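Local coordinates for acetone carboxylase alpha subunit (Xanthobacter autotrophicus Py2, PDB 5M45), which forms the alpha subunit of a multi-subunit carboxylase and belongs to the hydantoinase B/oxoprolinase family, at residues 61-66 against 245-250; 100-105 against 258-263; 315-320 against 715-720. One frame throughout, in Å; residues are numbered along the deposited sequence.

Interaction 1: 61-66 against 245-250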
ATOM      1  N   PHE A  61     -37.210  16.854  -9.586  1.00 16.53           N
ATOM      2  CA  PHE A  61     -36.857  15.488 -10.068  1.00 16.28           C
ATOM      3  C   PHE A  61     -36.204  15.530 -11.463  1.00 16.23           C
ATOM      4  O   PHE A  61     -35.139  14.974 -11.687  1.00 15.62           O
ATOM      5  CB  PHE A  61     -38.097  14.576 -10.069  1.00 16.27           C
ATOM      6  CG  PHE A  61     -37.925  13.288 -10.839  1.00 16.05           C
ATOM      7  CD1 PHE A  61     -37.265  12.207 -10.281  1.00 15.94           C
ATOM      8  CD2 PHE A  61     -38.458  13.155 -12.125  1.00 16.18           C
ATOM      9  CE1 PHE A  61     -37.100  11.025 -11.005  1.00 15.75           C
ATOM     10  CE2 PHE A  61     -38.303  11.998 -12.843  1.00 15.90           C
ATOM     11  CZ  PHE A  61     -37.620  10.924 -12.295  1.00 15.79           C
ATOM     12  N   SER A  62     -36.869  16.221 -12.380  1.00 17.03           N
ATOM     13  CA  SER A  62     -36.462  16.308 -13.775  1.00 17.59           C
ATOM     14  C   SER A  62     -35.095  16.974 -13.914  1.00 17.85           C
ATOM     15  O   SER A  62     -34.195  16.414 -14.539  1.00 17.35           O
ATOM     16  CB  SER A  62     -37.542  17.043 -14.581  1.00 18.26           C
ATOM     17  OG  SER A  62     -37.121  17.353 -15.914  1.00 18.60           O
ATOM     18  N   ARG A  63     -34.919  18.141 -13.284  1.00 18.57           N
ATOM     19  CA  ARG A  63     -33.646  18.854 -13.391  1.00 18.72           C
ATOM     20  C   ARG A  63     -32.454  18.118 -12.777  1.00 17.52           C
ATOM     21  O   ARG A  63     -31.376  18.084 -13.362  1.00 16.76           O
ATOM     22  CB  ARG A  63     -33.767  20.278 -12.805  1.00 20.71           C
ATOM     23  CG  ARG A  63     -34.517  21.215 -13.715  1.00 22.75           C
ATOM     24  CD  ARG A  63     -34.331  22.668 -13.308  1.00 25.15           C
ATOM     25  NE  ARG A  63     -32.981  23.197 -13.574  1.00 26.74           N
ATOM     26  CZ  ARG A  63     -32.548  24.388 -13.141  1.00 29.16           C
ATOM     27  NH1 ARG A  63     -33.311  25.205 -12.415  1.00 30.98           N
ATOM     28  NH2 ARG A  63     -31.329  24.786 -13.443  1.00 30.15           N
ATOM     29  N   LEU A  64     -32.659  17.533 -11.602  1.00 16.71           N
ATOM     30  CA  LEU A  64     -31.584  16.863 -10.869  1.00 16.01           C
ATOM     31  C   LEU A  64     -31.243  15.486 -11.469  1.00 15.40           C
ATOM     32  O   LEU A  64     -30.067  15.137 -11.541  1.00 15.12           O
ATOM     33  CB  LEU A  64     -31.948  16.719  -9.386  1.00 15.95           C
ATOM     34  CG  LEU A  64     -32.082  18.060  -8.642  1.00 16.14           C
ATOM     35  CD1 LEU A  64     -32.725  17.828  -7.250  1.00 16.24           C
ATOM     36  CD2 LEU A  64     -30.753  18.799  -8.523  1.00 16.33           C
ATOM     37  N   ARG A  65     -32.248  14.732 -11.930  1.00 15.12           N
ATOM     38  CA  ARG A  65     -31.970  13.461 -12.598  1.00 14.81           C
ATOM     39  C   ARG A  65     -31.215  13.719 -13.930  1.00 14.56           C
ATOM     40  O   ARG A  65     -30.250  13.016 -14.243  1.00 14.32           O
ATOM     41  CB  ARG A  65     -33.237  12.638 -12.860  1.00 14.95           C
ATOM     42  CG  ARG A  65     -32.919  11.205 -13.311  1.00 14.86           C
ATOM     43  CD  ARG A  65     -34.134  10.332 -13.591  1.00 15.09           C
ATOM     44  NE  ARG A  65     -34.950  10.835 -14.717  1.00 15.07           N
ATOM     45  CZ  ARG A  65     -35.907  10.171 -15.349  1.00 15.28           C
ATOM     46  NH1 ARG A  65     -36.192   8.903 -15.067  1.00 15.15           N
ATOM     47  NH2 ARG A  65     -36.557  10.763 -16.343  1.00 15.65           N
ATOM     48  N   ALA A  66     -31.651  14.717 -14.697  1.00 14.39           N
ATOM     49  CA  ALA A  66     -30.942  15.116 -15.920  1.00 14.30           C
ATOM     50  C   ALA A  66     -29.491  15.577 -15.620  1.00 14.16           C
ATOM     51  O   ALA A  66     -28.562  15.277 -16.381  1.00 13.83           O
ATOM     52  CB  ALA A  66     -31.706  16.221 -16.659  1.00 14.47           C
ATOM     53  N   ARG A 245     -22.440  19.704  -8.121  1.00 15.63           N
ATOM     54  CA  ARG A 245     -22.449  20.756  -7.069  1.00 15.97           C
ATOM     55  C   ARG A 245     -22.981  22.092  -7.619  1.00 16.49           C
ATOM     56  O   ARG A 245     -23.837  22.738  -7.015  1.00 15.93           O
ATOM     57  CB  ARG A 245     -21.068  20.953  -6.444  1.00 15.62           C
ATOM     58  CG  ARG A 245     -21.051  21.954  -5.263  1.00 15.62           C
ATOM     59  CD  ARG A 245     -19.639  22.195  -4.722  1.00 15.47           C
ATOM     60  NE  ARG A 245     -18.785  22.776  -5.755  1.00 15.42           N
ATOM     61  CZ  ARG A 245     -17.464  22.924  -5.667  1.00 15.33           C
ATOM     62  NH1 ARG A 245     -16.781  22.548  -4.586  1.00 15.20           N
ATOM     63  NH2 ARG A 245     -16.806  23.477  -6.683  1.00 15.52           N
ATOM     64  N   LYS A 246     -22.484  22.479  -8.776  1.00 17.40           N
ATOM     65  CA  LYS A 246     -22.921  23.725  -9.408  1.00 19.00           C
ATOM     66  C   LYS A 246     -24.413  23.705  -9.747  1.00 18.69           C
ATOM     67  O   LYS A 246     -25.133  24.678  -9.507  1.00 18.14           O
ATOM     68  CB  LYS A 246     -22.096  23.977 -10.642  1.00 20.90           C
ATOM     69  CG  LYS A 246     -22.360  25.314 -11.318  1.00 23.19           C
ATOM     70  CD  LYS A 246     -21.372  25.435 -12.473  1.00 25.36           C
ATOM     71  CE  LYS A 246     -21.966  26.090 -13.715  1.00 27.74           C
ATOM     72  NZ  LYS A 246     -21.346  27.429 -13.915  1.00 29.70           N
ATOM     73  N   LEU A 247     -24.877  22.598 -10.315  1.00 18.01           N
ATOM     74  CA  LEU A 247     -26.310  22.455 -10.627  1.00 17.99           C
ATOM     75  C   LEU A 247     -27.202  22.537  -9.356  1.00 17.61           C
ATOM     76  O   LEU A 247     -28.241  23.229  -9.362  1.00 17.51           O
ATOM     77  CB  LEU A 247     -26.575  21.177 -11.409  1.00 18.03           C
ATOM     78  CG  LEU A 247     -28.080  20.901 -11.593  1.00 18.34           C
ATOM     79  CD1 LEU A 247     -28.656  21.854 -12.624  1.00 18.90           C
ATOM     80  CD2 LEU A 247     -28.357  19.489 -11.955  1.00 18.32           C
ATOM     81  N   VAL A 248     -26.792  21.886  -8.272  1.00 17.00           N
ATOM     82  CA  VAL A 248     -27.560  21.972  -7.012  1.00 17.35           C
ATOM     83  C   VAL A 248     -27.639  23.441  -6.527  1.00 18.12           C
ATOM     84  O   VAL A 248     -28.719  23.908  -6.153  1.00 18.23           O
ATOM     85  CB  VAL A 248     -27.044  21.007  -5.902  1.00 16.87           C
ATOM     86  CG1 VAL A 248     -27.717  21.269  -4.546  1.00 16.70           C
ATOM     87  CG2 VAL A 248     -27.283  19.546  -6.344  1.00 16.68           C
ATOM     88  N   GLU A 249     -26.526  24.160  -6.580  1.00 19.18           N
ATOM     89  CA  GLU A 249     -26.503  25.582  -6.188  1.00 20.75           C
ATOM     90  C   GLU A 249     -27.487  26.422  -7.045  1.00 21.26           C
ATOM     91  O   GLU A 249     -28.161  27.283  -6.513  1.00 20.59           O
ATOM     92  CB  GLU A 249     -25.068  26.162  -6.259  1.00 21.92           C
ATOM     93  CG  GLU A 249     -24.155  25.661  -5.129  1.00 23.30           C
ATOM     94  CD  GLU A 249     -22.638  25.961  -5.344  1.00 24.93           C
ATOM     95  OE1 GLU A 249     -22.260  26.388  -6.466  1.00 26.75           O
ATOM     96  OE2 GLU A 249     -21.805  25.751  -4.400  1.00 25.74           O
ATOM     97  N   GLU A 250     -27.555  26.154  -8.355  1.00 21.57           N
ATOM     98  CA  GLU A 250     -28.468  26.846  -9.260  1.00 22.23           C
ATOM     99  C   GLU A 250     -29.935  26.531  -8.973  1.00 21.47           C
ATOM    100  O   GLU A 250     -30.776  27.431  -8.981  1.00 20.91           O
ATOM    101  CB  GLU A 250     -28.142  26.522 -10.735  1.00 23.53           C
ATOM    102  CG  GLU A 250     -26.891  27.254 -11.243  1.00 25.06           C
ATOM    103  CD  GLU A 250     -26.256  26.702 -12.513  1.00 26.80           C
ATOM    104  OE1 GLU A 250     -26.740  25.689 -13.075  1.00 28.98           O
ATOM    105  OE2 GLU A 250     -25.210  27.287 -12.946  1.00 29.29           O
TER
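Leu-247 meets helix 61-66 through both of its methyl groups. Its CD2 sits 3.6 Å from the backbone O of Arg-63. The same methyl makes an apolar contact with CD2 of Leu-64, at 4.2 Å. Leu-247 reaches across because its CG stands anti to its own backbone N (chi1 173°). Leu-64 turns its CD2 branch to the partner helix, where it also makes an apolar contact with CG2 of Val-248 at 4.2 Å. These last two side chains cross at about a right angle. Tyr-260 of the next helix packs on both Leu-64 and Val-248.

The polar end of Arg-63 is held from beyond the segment. Its NH1 forms a salt bridge with Glu-254, one turn beyond Glu-250 on the same helix. The chain of Arg-63 bends at chi3 and slants across Leu-247; its NH2 comes within 4.1 Å of CD1 of Leu-247. The carboxylate of Glu-250 is near but not in contact, and probably adds to the favourable field around the arginine. No hydrogen bond joins the two segments.

The axes of the two segments come within 10.5 Å, at 165°. This is a nearly antiparallel helix pair, formed where helix 54-75 packs on helix 227-255.

Interaction 2: 100-105 against 258-263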
ATOM      1  N   ASP A 100     -27.819   9.367   2.588  1.00 14.35           N
ATOM      2  CA  ASP A 100     -28.771   8.594   1.804  1.00 14.49           C
ATOM      3  C   ASP A 100     -28.946   9.177   0.387  1.00 14.55           C
ATOM      4  O   ASP A 100     -29.115  10.375   0.231  1.00 14.18           O
ATOM      5  CB  ASP A 100     -30.111   8.550   2.525  1.00 14.68           C
ATOM      6  CG  ASP A 100     -30.022   7.801   3.858  1.00 14.97           C
ATOM      7  OD1 ASP A 100     -29.653   6.588   3.792  1.00 15.08           O
ATOM      8  OD2 ASP A 100     -30.349   8.374   4.916  1.00 15.10           O
ATOM      9  N   SER A 101     -28.917   8.321  -0.634  1.00 14.91           N
ATOM     10  CA  SER A 101     -29.000   8.775  -2.032  1.00 15.14           C
ATOM     11  C   SER A 101     -30.415   9.198  -2.378  1.00 15.32           C
ATOM     12  O   SER A 101     -31.382   8.554  -1.923  1.00 15.54           O
ATOM     13  CB  SER A 101     -28.529   7.688  -3.011  1.00 15.43           C
ATOM     14  OG  SER A 101     -29.387   6.557  -2.972  1.00 16.09           O
ATOM     15  N   LEU A 102     -30.528  10.292  -3.132  1.00 15.10           N
ATOM     16  CA  LEU A 102     -31.791  10.798  -3.681  1.00 15.43           C
ATOM     17  C   LEU A 102     -32.001  10.401  -5.154  1.00 14.85           C
ATOM     18  O   LEU A 102     -33.104  10.093  -5.553  1.00 15.13           O
ATOM     19  CB  LEU A 102     -31.780  12.334  -3.759  1.00 15.94           C
ATOM     20  CG  LEU A 102     -31.719  13.469  -2.813  1.00 16.65           C
ATOM     21  CD1 LEU A 102     -30.471  13.534  -1.980  1.00 16.79           C
ATOM     22  CD2 LEU A 102     -31.839  14.741  -3.671  1.00 16.77           C
ATOM     23  N   LEU A 103     -30.958  10.564  -5.971  1.00 14.65           N
ATOM     24  CA  LEU A 103     -30.975  10.314  -7.429  1.00 14.38           C
ATOM     25  C   LEU A 103     -29.575   9.862  -7.884  1.00 13.95           C
ATOM     26  O   LEU A 103     -28.534  10.227  -7.268  1.00 13.93           O
ATOM     27  CB  LEU A 103     -31.327  11.605  -8.189  1.00 14.73           C
ATOM     28  CG  LEU A 103     -32.754  12.129  -7.992  1.00 15.20           C
ATOM     29  CD1 LEU A 103     -32.975  13.510  -8.530  1.00 15.24           C
ATOM     30  CD2 LEU A 103     -33.778  11.217  -8.650  1.00 15.62           C
ATOM     31  N   THR A 104     -29.528   9.167  -9.019  1.00 13.29           N
ATOM     32  CA  THR A 104     -28.257   8.676  -9.568  1.00 12.94           C
ATOM     33  C   THR A 104     -28.279   8.602 -11.088  1.00 12.66           C
ATOM     34  O   THR A 104     -29.324   8.414 -11.683  1.00 12.59           O
ATOM     35  CB  THR A 104     -27.908   7.283  -8.940  1.00 12.88           C
ATOM     36  OG1 THR A 104     -26.622   6.839  -9.339  1.00 12.86           O
ATOM     37  CG2 THR A 104     -28.932   6.248  -9.303  1.00 12.96           C
ATOM     38  N   SER A 105     -27.107   8.718 -11.715  1.00 12.36           N
ATOM     39  CA  SER A 105     -26.938   8.252 -13.115  1.00 12.40           C
ATOM     40  C   SER A 105     -27.105   6.721 -13.161  1.00 12.51           C
ATOM     41  O   SER A 105     -27.111   6.086 -12.116  1.00 12.45           O
ATOM     42  CB  SER A 105     -25.536   8.622 -13.661  1.00 12.28           C
ATOM     43  OG  SER A 105     -24.505   7.840 -13.063  1.00 12.08           O
ATOM     44  N   GLU A 258     -35.972  25.782   0.942  1.00 22.51           N
ATOM     45  CA  GLU A 258     -37.018  25.026   1.684  1.00 24.52           C
ATOM     46  C   GLU A 258     -37.585  23.871   0.847  1.00 23.01           C
ATOM     47  O   GLU A 258     -37.769  22.768   1.362  1.00 22.30           O
ATOM     48  CB  GLU A 258     -38.204  25.900   2.126  1.00 27.79           C
ATOM     49  CG  GLU A 258     -37.837  27.076   3.016  1.00 32.30           C
ATOM     50  CD  GLU A 258     -37.587  26.651   4.414  1.00 36.17           C
ATOM     51  OE1 GLU A 258     -38.608  26.674   5.171  1.00 42.62           O
ATOM     52  OE2 GLU A 258     -36.413  26.353   4.773  1.00 39.07           O
ATOM     53  N   ALA A 259     -37.869  24.142  -0.426  1.00 21.20           N
ATOM     54  CA  ALA A 259     -38.356  23.112  -1.322  1.00 20.37           C
ATOM     55  C   ALA A 259     -37.299  22.009  -1.563  1.00 19.68           C
ATOM     56  O   ALA A 259     -37.639  20.817  -1.539  1.00 19.63           O
ATOM     57  CB  ALA A 259     -38.799  23.717  -2.648  1.00 20.22           C
ATOM     58  N   TYR A 260     -36.042  22.399  -1.810  1.00 18.88           N
ATOM     59  CA  TYR A 260     -34.977  21.411  -2.015  1.00 18.42           C
ATOM     60  C   TYR A 260     -34.786  20.547  -0.766  1.00 18.44           C
ATOM     61  O   TYR A 260     -34.619  19.332  -0.883  1.00 18.30           O
ATOM     62  CB  TYR A 260     -33.633  22.081  -2.389  1.00 17.99           C
ATOM     63  CG  TYR A 260     -32.526  21.078  -2.591  1.00 17.48           C
ATOM     64  CD1 TYR A 260     -32.318  20.497  -3.841  1.00 17.18           C
ATOM     65  CD2 TYR A 260     -31.710  20.671  -1.536  1.00 17.25           C
ATOM     66  CE1 TYR A 260     -31.335  19.547  -4.035  1.00 17.12           C
ATOM     67  CE2 TYR A 260     -30.712  19.731  -1.730  1.00 17.00           C
ATOM     68  CZ  TYR A 260     -30.534  19.150  -2.973  1.00 17.03           C
ATOM     69  OH  TYR A 260     -29.566  18.186  -3.200  1.00 17.03           O
ATOM     70  N   TRP A 261     -34.788  21.184   0.399  1.00 19.12           N
ATOM     71  CA  TRP A 261     -34.620  20.498   1.706  1.00 19.95           C
ATOM     72  C   TRP A 261     -35.728  19.457   1.949  1.00 19.88           C
ATOM     73  O   TRP A 261     -35.448  18.337   2.427  1.00 20.33           O
ATOM     74  CB  TRP A 261     -34.505  21.539   2.829  1.00 21.02           C
ATOM     75  CG  TRP A 261     -34.052  21.039   4.197  1.00 21.80           C
ATOM     76  CD1 TRP A 261     -34.792  20.999   5.347  1.00 22.49           C
ATOM     77  CD2 TRP A 261     -32.754  20.536   4.550  1.00 22.28           C
ATOM     78  NE1 TRP A 261     -34.033  20.486   6.377  1.00 22.62           N
ATOM     79  CE2 TRP A 261     -32.782  20.203   5.919  1.00 22.38           C
ATOM     80  CE3 TRP A 261     -31.573  20.337   3.844  1.00 22.40           C
ATOM     81  CZ2 TRP A 261     -31.682  19.677   6.591  1.00 22.48           C
ATOM     82  CZ3 TRP A 261     -30.461  19.818   4.516  1.00 22.41           C
ATOM     83  CH2 TRP A 261     -30.528  19.511   5.879  1.00 22.39           C
ATOM     84  N   LYS A 262     -36.961  19.778   1.582  1.00 19.59           N
ATOM     85  CA  LYS A 262     -38.036  18.760   1.609  1.00 19.67           C
ATOM     86  C   LYS A 262     -37.804  17.588   0.643  1.00 18.45           C
ATOM     87  O   LYS A 262     -37.935  16.432   1.055  1.00 17.64           O
ATOM     88  CB  LYS A 262     -39.415  19.380   1.395  1.00 20.52           C
ATOM     89  CG  LYS A 262     -39.763  20.244   2.607  1.00 21.76           C
ATOM     90  CD  LYS A 262     -41.229  20.551   2.739  1.00 22.89           C
ATOM     91  CE  LYS A 262     -41.655  21.683   1.845  1.00 23.98           C
ATOM     92  NZ  LYS A 262     -42.352  22.800   2.548  1.00 24.90           N
ATOM     93  N   PHE A 263     -37.450  17.895  -0.608  1.00 17.57           N
ATOM     94  CA  PHE A 263     -37.209  16.869  -1.626  1.00 17.03           C
ATOM     95  C   PHE A 263     -36.107  15.892  -1.213  1.00 16.46           C
ATOM     96  O   PHE A 263     -36.209  14.671  -1.468  1.00 15.43           O
ATOM     97  CB  PHE A 263     -36.820  17.529  -2.953  1.00 17.25           C
ATOM     98  CG  PHE A 263     -36.701  16.577  -4.101  1.00 17.42           C
ATOM     99  CD1 PHE A 263     -37.830  16.144  -4.801  1.00 17.74           C
ATOM    100  CD2 PHE A 263     -35.450  16.115  -4.519  1.00 17.59           C
ATOM    101  CE1 PHE A 263     -37.714  15.268  -5.899  1.00 18.00           C
ATOM    102  CE2 PHE A 263     -35.335  15.260  -5.612  1.00 17.48           C
ATOM    103  CZ  PHE A 263     -36.458  14.835  -6.303  1.00 17.59           C
TER
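Leu-102 and Leu-103 both bring a methyl group to one edge of the Phe-263 ring. CD2 of Leu-102 lies 4.0 Å from CD2 of Phe-263 and as close to CE2. CD1 of Leu-103 lies 4.1 Å from CE2 of Phe-263. Both methyls sit near the ring plane, so they meet the rim and not the face. Leu-103 crosses the ring at about a right angle, while Leu-102 is more slanted. A chi1 of -173° swings the Phe-263 ring past its own backbone carbonyl carbon and out to the strand. Tyr-57 also meets this ring, edge-to-face. Tyr-260 makes a smaller contact, with its OH 4.2 Å from CD2 of Leu-102.

Two neighbouring strand residues point the same way because strand 101-104 carries a classic beta bulge. Leu-102 has nearly helical backbone angles (-99°/-46°), and both leucines are hydrogen-bonded to Leu-94 of the adjacent strand. Within this chain the strand is at the edge of the antiparallel sheet. Segment 258-263 of helix 257-282 runs almost perpendicular to the strand, the axes 11.5 Å apart. Leu-64 of helix 54-75 touches Leu-103 and Tyr-260, so a second helix shares this buried apolar cluster.

No hydrogen bond crosses between the segments. The polar side chains of 100-105 find partners within the segment and around it. Thr-104 OG1 donates to the backbone O of Ser-105 at 2.9 Å; the hydroxyl lies in the plane of that carbonyl and uses one of its lone pairs. The same OG1 is also bonded to Thr-93 OG1. At the start of the segment, Asp-100 forms a salt bridge with Lys-120 and hydrogen bonds with Tyr-376 and Tyr-41. Lys-120 and Tyr-376 line the pocket of the bound 3,6,9,12,15-pentaoxaheptadecan-1-ol.

Interaction 3: 315-320 against 715-720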
ATOM      1  N   ILE A 315     -14.886 -24.328  -2.088  1.00 11.86           N
ATOM      2  CA  ILE A 315     -16.121 -24.022  -2.778  1.00 11.87           C
ATOM      3  C   ILE A 315     -16.918 -22.990  -1.944  1.00 11.86           C
ATOM      4  O   ILE A 315     -17.152 -23.185  -0.722  1.00 11.72           O
ATOM      5  CB  ILE A 315     -16.994 -25.290  -2.973  1.00 12.02           C
ATOM      6  CG1 ILE A 315     -16.240 -26.339  -3.801  1.00 12.06           C
ATOM      7  CG2 ILE A 315     -18.339 -24.947  -3.626  1.00 11.89           C
ATOM      8  CD1 ILE A 315     -16.931 -27.675  -3.947  1.00 12.14           C
ATOM      9  N   MET A 316     -17.338 -21.911  -2.612  1.00 11.91           N
ATOM     10  CA  MET A 316     -18.256 -20.933  -2.007  1.00 12.31           C
ATOM     11  C   MET A 316     -19.690 -21.540  -1.936  1.00 12.28           C
ATOM     12  O   MET A 316     -20.144 -22.159  -2.913  1.00 12.46           O
ATOM     13  CB  MET A 316     -18.288 -19.654  -2.868  1.00 12.42           C
ATOM     14  CG  MET A 316     -19.157 -18.519  -2.304  1.00 12.74           C
ATOM     15  SD  MET A 316     -20.949 -18.691  -2.512  1.00 13.26           S
ATOM     16  CE  MET A 316     -21.134 -18.220  -4.231  1.00 13.39           C
ATOM     17  N   HIS A 317     -20.354 -21.324  -0.804  1.00 12.22           N
ATOM     18  CA  HIS A 317     -21.741 -21.730  -0.518  1.00 12.30           C
ATOM     19  C   HIS A 317     -22.572 -20.481  -0.104  1.00 12.32           C
ATOM     20  O   HIS A 317     -22.191 -19.748   0.831  1.00 12.20           O
ATOM     21  CB  HIS A 317     -21.715 -22.762   0.611  1.00 12.35           C
ATOM     22  CG  HIS A 317     -23.044 -23.293   1.031  1.00 12.36           C
ATOM     23  ND1 HIS A 317     -23.351 -23.551   2.355  1.00 12.35           N
ATOM     24  CD2 HIS A 317     -24.149 -23.628   0.316  1.00 12.39           C
ATOM     25  CE1 HIS A 317     -24.600 -23.987   2.441  1.00 12.51           C
ATOM     26  NE2 HIS A 317     -25.106 -24.035   1.217  1.00 12.56           N
ATOM     27  N   ALA A 318     -23.690 -20.237  -0.812  1.00 12.24           N
ATOM     28  CA  ALA A 318     -24.603 -19.125  -0.509  1.00 12.53           C
ATOM     29  C   ALA A 318     -26.085 -19.535  -0.599  1.00 12.69           C
ATOM     30  O   ALA A 318     -26.749 -19.284  -1.618  1.00 12.75           O
ATOM     31  CB  ALA A 318     -24.328 -17.938  -1.458  1.00 12.32           C
ATOM     32  N   PRO A 319     -26.604 -20.189   0.461  1.00 13.11           N
ATOM     33  CA  PRO A 319     -28.021 -20.481   0.507  1.00 13.54           C
ATOM     34  C   PRO A 319     -28.808 -19.217   0.943  1.00 13.97           C
ATOM     35  O   PRO A 319     -28.292 -18.425   1.714  1.00 13.97           O
ATOM     36  CB  PRO A 319     -28.114 -21.561   1.598  1.00 13.52           C
ATOM     37  CG  PRO A 319     -27.037 -21.201   2.552  1.00 13.42           C
ATOM     38  CD  PRO A 319     -25.921 -20.628   1.699  1.00 13.13           C
ATOM     39  N   CYS A 320     -30.040 -19.062   0.449  1.00 14.46           N
ATOM     40  CA  CYS A 320     -30.893 -17.941   0.797  1.00 15.08           C
ATOM     41  C   CYS A 320     -32.332 -18.409   1.056  1.00 15.19           C
ATOM     42  O   CYS A 320     -32.922 -19.123   0.212  1.00 14.79           O
ATOM     43  CB  CYS A 320     -30.921 -16.896  -0.323  1.00 15.52           C
ATOM     44  SG  CYS A 320     -32.016 -15.487   0.089  1.00 16.82           S
ATOM     45  N   ARG A 715     -16.163 -31.511   1.621  1.00 13.42           N
ATOM     46  CA  ARG A 715     -16.191 -31.612   3.094  1.00 13.70           C
ATOM     47  C   ARG A 715     -15.827 -30.303   3.799  1.00 13.31           C
ATOM     48  O   ARG A 715     -16.443 -29.981   4.812  1.00 13.29           O
ATOM     49  CB  ARG A 715     -15.311 -32.746   3.563  1.00 14.70           C
ATOM     50  CG  ARG A 715     -15.912 -34.081   3.156  1.00 15.55           C
ATOM     51  CD  ARG A 715     -15.118 -35.237   3.675  1.00 16.61           C
ATOM     52  NE  ARG A 715     -14.085 -35.539   2.694  1.00 17.24           N
ATOM     53  CZ  ARG A 715     -12.811 -35.722   2.956  1.00 17.92           C
ATOM     54  NH1 ARG A 715     -12.330 -35.675   4.187  1.00 18.75           N
ATOM     55  NH2 ARG A 715     -12.010 -35.983   1.952  1.00 18.34           N
ATOM     56  N   GLN A 716     -14.842 -29.571   3.292  1.00 12.92           N
ATOM     57  CA  GLN A 716     -14.485 -28.282   3.904  1.00 12.99           C
ATOM     58  C   GLN A 716     -15.659 -27.297   3.833  1.00 12.37           C
ATOM     59  O   GLN A 716     -15.928 -26.604   4.832  1.00 12.29           O
ATOM     60  CB  GLN A 716     -13.244 -27.670   3.241  1.00 13.10           C
ATOM     61  CG  GLN A 716     -12.665 -26.478   3.978  1.00 13.30           C
ATOM     62  CD  GLN A 716     -13.446 -25.178   3.723  1.00 12.91           C
ATOM     63  OE1 GLN A 716     -14.061 -24.998   2.668  1.00 12.36           O
ATOM     64  NE2 GLN A 716     -13.410 -24.270   4.699  1.00 13.20           N
ATOM     65  N   MET A 717     -16.353 -27.253   2.698  1.00 11.96           N
ATOM     66  CA  MET A 717     -17.531 -26.370   2.529  1.00 11.79           C
ATOM     67  C   MET A 717     -18.637 -26.636   3.578  1.00 11.66           C
ATOM     68  O   MET A 717     -19.080 -25.696   4.270  1.00 11.43           O
ATOM     69  CB  MET A 717     -18.090 -26.487   1.109  1.00 11.86           C
ATOM     70  CG  MET A 717     -19.234 -25.542   0.788  1.00 11.98           C
ATOM     71  SD  MET A 717     -20.230 -26.048  -0.650  1.00 12.22           S
ATOM     72  CE  MET A 717     -21.296 -27.331   0.084  1.00 12.38           C
ATOM     73  N   PHE A 718     -19.041 -27.893   3.713  1.00 11.49           N
ATOM     74  CA  PHE A 718     -20.023 -28.262   4.759  1.00 11.60           C
ATOM     75  C   PHE A 718     -19.495 -27.993   6.169  1.00 12.03           C
ATOM     76  O   PHE A 718     -20.205 -27.373   6.975  1.00 12.32           O
ATOM     77  CB  PHE A 718     -20.498 -29.723   4.611  1.00 11.71           C
ATOM     78  CG  PHE A 718     -21.430 -29.938   3.428  1.00 11.27           C
ATOM     79  CD1 PHE A 718     -22.707 -29.375   3.414  1.00 11.06           C
ATOM     80  CD2 PHE A 718     -21.026 -30.676   2.321  1.00 11.24           C
ATOM     81  CE1 PHE A 718     -23.561 -29.584   2.344  1.00 10.79           C
ATOM     82  CE2 PHE A 718     -21.865 -30.857   1.230  1.00 10.93           C
ATOM     83  CZ  PHE A 718     -23.148 -30.326   1.259  1.00 10.70           C
ATOM     84  N   ALA A 719     -18.240 -28.350   6.474  1.00 12.25           N
ATOM     85  CA  ALA A 719     -17.750 -28.147   7.842  1.00 12.65           C
ATOM     86  C   ALA A 719     -17.752 -26.679   8.255  1.00 12.74           C
ATOM     87  O   ALA A 719     -18.155 -26.353   9.380  1.00 12.88           O
ATOM     88  CB  ALA A 719     -16.384 -28.752   8.044  1.00 13.16           C
ATOM     89  N   ALA A 720     -17.295 -25.804   7.363  1.00 12.68           N
ATOM     90  CA  ALA A 720     -17.235 -24.365   7.664  1.00 12.95           C
ATOM     91  C   ALA A 720     -18.662 -23.750   7.768  1.00 13.01           C
ATOM     92  O   ALA A 720     -18.930 -22.941   8.668  1.00 13.29           O
ATOM     93  CB  ALA A 720     -16.417 -23.635   6.607  1.00 12.88           C
TER
HETATM   94  O   HOH W   1     -15.840 -23.113   1.582  1.00 12.22           O
HETATM   95  O   HOH W   2     -14.697 -25.863   0.355  1.00 13.12           O
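Gln-716 OE1 takes two waters that link it to the backbone of Ile-315. Water 2 lies 2.6 Å from Gln-716 OE1 and accepts from Ile-315 N at 2.9 Å. Water 1 is placed between Gln-716 OE1 and Ile-315 O, 2.7 Å from the latter. More acceptors than protons surround these waters, so not every donated bond need be made at once. The amide NE2 of Gln-716 is bound by Glu-746, which helps to fix the rotation of the group.

Met-717 carries the dry part of the contact. With chi1 near 180° (-175°), it extends its CG toward the strand, 3.5 Å from Ile-315 O and 3.7 Å from CB of His-317. The SD atom then meets CG2 of Ile-315 at 3.7 Å. The same sulfur approaches the His-317 ring obliquely, 5.0 Å from its centroid. The bend at chi3 sets CE over the centre of the Phe-718 ring.

His-317 is gripped at both ring nitrogens, ND1 by Ser-721 OG and NE2 by an aromatic side chain of the chain of another protein. Pro-319 CD covers the centre of one ring face.

Met-316 points away and packs on helix 401-422. Strand 313-324 thus lies between helices 712-724 and 401-422, a layered alpha/beta arrangement with a helix on each face of the strand.

Overall arrangement
From the N terminus, helix 54-75 comes first and strand 101-104 follows. Interaction 1 opens on the helix and closes at 245-250, a loop of 178 residues. Interaction 2 opens on the strand, inside that loop, and closes at 258-263, beyond its end. The two therefore cross. They touch, as in Leu-64 with Leu-103, and their closing helices, 227-255 and 257-282, are successive. They join helices 54-75, 227-255 and 257-282 into one cluster, whose first and third members pack on edge strand 101-104. In sequence, the manganese ligands fall inside both loops. Interaction 3 follows in series, its centre about 47 Å and 42 Å from theirs. It spans 394 residues and joins the mixed sheet to helix 712-724.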